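Local coordinates for putative pachytene checkpoint protein 2 (Caenorhabditis elegans, PDB 4XGU) that uses ATP to remodel partner proteins as an AAA+ ATPase and probably plays a key part in meiotic chromosome recombination, at residues E161-T166 with R289-L294. Residues are numbered along the deposited sequence; the frame is centred on the assembly and turned at random.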
loop_
_atom_site.group_PDB
_atom_site.type_symbol
_atom_site.label_atom_id
_atom_site.label_comp_id
_atom_site.label_asym_id
_atom_site.label_seq_id
_atom_site.Cartn_x
_atom_site.Cartn_y
_atom_site.Cartn_z
ATOM N N GLU B 161 11.978 -0.031 43.989
ATOM C CA GLU B 161 13.007 0.459 44.899
ATOM C C GLU B 161 13.660 -0.704 45.642
ATOM O O GLU B 161 14.850 -0.663 45.954
ATOM C CB GLU B 161 12.412 1.464 45.890
ATOM C CG GLU B 161 13.442 2.259 46.684
ATOM C CD GLU B 161 13.966 1.509 47.895
ATOM O OE1 GLU B 161 15.189 1.561 48.146
ATOM O OE2 GLU B 161 13.153 0.869 48.596
ATOM N N LYS B 162 12.878 -1.747 45.908
ATOM C CA LYS B 162 13.375 -2.921 46.617
ATOM C C LYS B 162 14.027 -3.927 45.673
ATOM O O LYS B 162 14.344 -5.048 46.070
ATOM C CB LYS B 162 12.240 -3.582 47.396
ATOM C CG LYS B 162 11.787 -2.780 48.607
ATOM C CD LYS B 162 10.336 -3.063 48.955
ATOM C CE LYS B 162 9.905 -2.311 50.205
ATOM N NZ LYS B 162 10.576 -2.838 51.426
ATOM N N HIS B 163 14.212 -3.514 44.421
ATOM C CA HIS B 163 14.960 -4.283 43.427
ATOM C C HIS B 163 14.398 -5.680 43.178
ATOM O O HIS B 163 15.111 -6.677 43.290
ATOM C CB HIS B 163 16.427 -4.380 43.847
ATOM C CG HIS B 163 17.046 -3.054 44.156
ATOM N ND1 HIS B 163 17.394 -2.148 43.177
ATOM C CD2 HIS B 163 17.366 -2.472 45.336
ATOM C CE1 HIS B 163 17.908 -1.069 43.740
ATOM N NE2 HIS B 163 17.902 -1.240 45.049
ATOM N N VAL B 164 13.118 -5.743 42.827
ATOM C CA VAL B 164 12.473 -7.009 42.507
ATOM C C VAL B 164 13.014 -7.583 41.209
ATOM O O VAL B 164 13.209 -6.853 40.239
ATOM C CB VAL B 164 10.950 -6.852 42.372
ATOM C CG1 VAL B 164 10.284 -8.214 42.220
ATOM C CG2 VAL B 164 10.392 -6.126 43.567
ATOM N N ASN B 165 13.254 -8.889 41.192
ATOM C CA ASN B 165 13.627 -9.569 39.961
ATOM C C ASN B 165 12.471 -9.506 38.969
ATOM O O ASN B 165 11.395 -10.046 39.228
ATOM C CB ASN B 165 14.016 -11.021 40.242
ATOM C CG ASN B 165 14.723 -11.674 39.070
ATOM O OD1 ASN B 165 14.544 -11.278 37.918
ATOM N ND2 ASN B 165 15.534 -12.683 39.361
ATOM N N THR B 166 12.696 -8.839 37.841
ATOM C CA THR B 166 11.653 -8.649 36.839
ATOM C C THR B 166 11.249 -9.978 36.201
ATOM O O THR B 166 10.120 -10.136 35.736
ATOM C CB THR B 166 12.103 -7.672 35.734
ATOM O OG1 THR B 166 12.847 -6.594 36.317
ATOM C CG2 THR B 166 10.901 -7.110 34.991
ATOM N N ARG B 289 13.829 -0.572 32.397
ATOM C CA ARG B 289 14.602 -1.621 33.059
ATOM C C ARG B 289 15.205 -1.155 34.375
ATOM O O ARG B 289 15.473 -1.963 35.264
ATOM C CB ARG B 289 15.710 -2.134 32.141
ATOM C CG ARG B 289 15.282 -3.296 31.275
ATOM C CD ARG B 289 16.386 -3.739 30.332
ATOM N NE ARG B 289 15.833 -4.109 29.033
ATOM C CZ ARG B 289 15.209 -5.256 28.783
ATOM N NH1 ARG B 289 15.058 -6.159 29.743
ATOM N NH2 ARG B 289 14.731 -5.501 27.569
ATOM N N ARG B 290 15.419 0.149 34.498
ATOM C CA ARG B 290 15.989 0.708 35.717
ATOM C C ARG B 290 14.985 0.661 36.867
ATOM O O ARG B 290 13.777 0.758 36.656
ATOM C CB ARG B 290 16.446 2.144 35.479
ATOM C CG ARG B 290 17.231 2.337 34.198
ATOM C CD ARG B 290 18.639 2.821 34.491
ATOM N NE ARG B 290 19.446 2.896 33.277
ATOM C CZ ARG B 290 20.757 3.098 33.269
ATOM N NH1 ARG B 290 21.415 3.244 34.410
ATOM N NH2 ARG B 290 21.413 3.148 32.118
ATOM N N ASP B 291 15.495 0.510 38.084
ATOM C CA ASP B 291 14.645 0.452 39.265
ATOM C C ASP B 291 14.144 1.831 39.677
ATOM O O ASP B 291 13.032 1.971 40.188
ATOM C CB ASP B 291 15.397 -0.193 40.431
ATOM C CG ASP B 291 15.650 -1.670 40.217
ATOM O OD1 ASP B 291 14.986 -2.270 39.346
ATOM O OD2 ASP B 291 16.507 -2.234 40.930
ATOM N N ASN B 292 14.966 2.851 39.452
ATOM C CA ASN B 292 14.649 4.203 39.897
ATOM C C ASN B 292 13.969 5.044 38.820
ATOM O O ASN B 292 14.115 6.261 38.789
ATOM C CB ASN B 292 15.919 4.912 40.368
ATOM C CG ASN B 292 16.892 5.178 39.233
ATOM O OD1 ASN B 292 16.910 4.459 38.234
ATOM N ND2 ASN B 292 17.705 6.217 39.382
ATOM N N VAL B 293 13.226 4.390 37.935
ATOM C CA VAL B 293 12.590 5.084 36.824
ATOM C C VAL B 293 11.114 4.717 36.733
ATOM O O VAL B 293 10.728 3.603 37.070
ATOM C CB VAL B 293 13.292 4.752 35.493
ATOM C CG1 VAL B 293 12.569 5.387 34.331
ATOM C CG2 VAL B 293 14.734 5.217 35.528
ATOM N N LEU B 294 10.288 5.660 36.294
ATOM C CA LEU B 294 8.868 5.404 36.109
ATOM C C LEU B 294 8.335 6.206 34.927
ATOM O O LEU B 294 8.473 7.429 34.890
ATOM C CB LEU B 294 8.103 5.752 37.381
ATOM C CG LEU B 294 6.669 5.249 37.463
ATOM C CD1 LEU B 294 6.653 3.745 37.301
ATOM C CD2 LEU B 294 6.068 5.654 38.791
#
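Glu161 and Asp291 bring the two backbones nearest, their CA atoms 5.9 Å apart, where helix 145-161 gives way to a loop and faces the turn that leads into strand 293-299. The chain leaves helical geometry at Lys162, and His163 follows with positive phi (58°), a left-handed conformation. One side-chain hydrogen bond bridges the segments: His163 ND1 donates to Asp291 OD2, modelled at 2.4 Å, so short that its exact length is doubtful. The carboxylate oxygen sits at the edge of the imidazole, near the ring plane, although the two flat groups are turned 54° from each other. With CG of His163 beside the backbone N and anti to the carbonyl carbon (chi1 -52°), ND1 is turned toward Asp291. Glu161 O stands 3.1 Å above one face of the imidazole, displaced toward the rim near CD2 and NE2. The other carboxylate oxygen, OD1, forms a long, weak ion pair with Arg173, while Asn165 N bonds to Glu337 of a neighbouring subunit. This surface contact ties two loops at one end of the AAA+ core, away from the nucleotide pocket; the aspartate would tend to stabilise a protonated, positively charged imidazole.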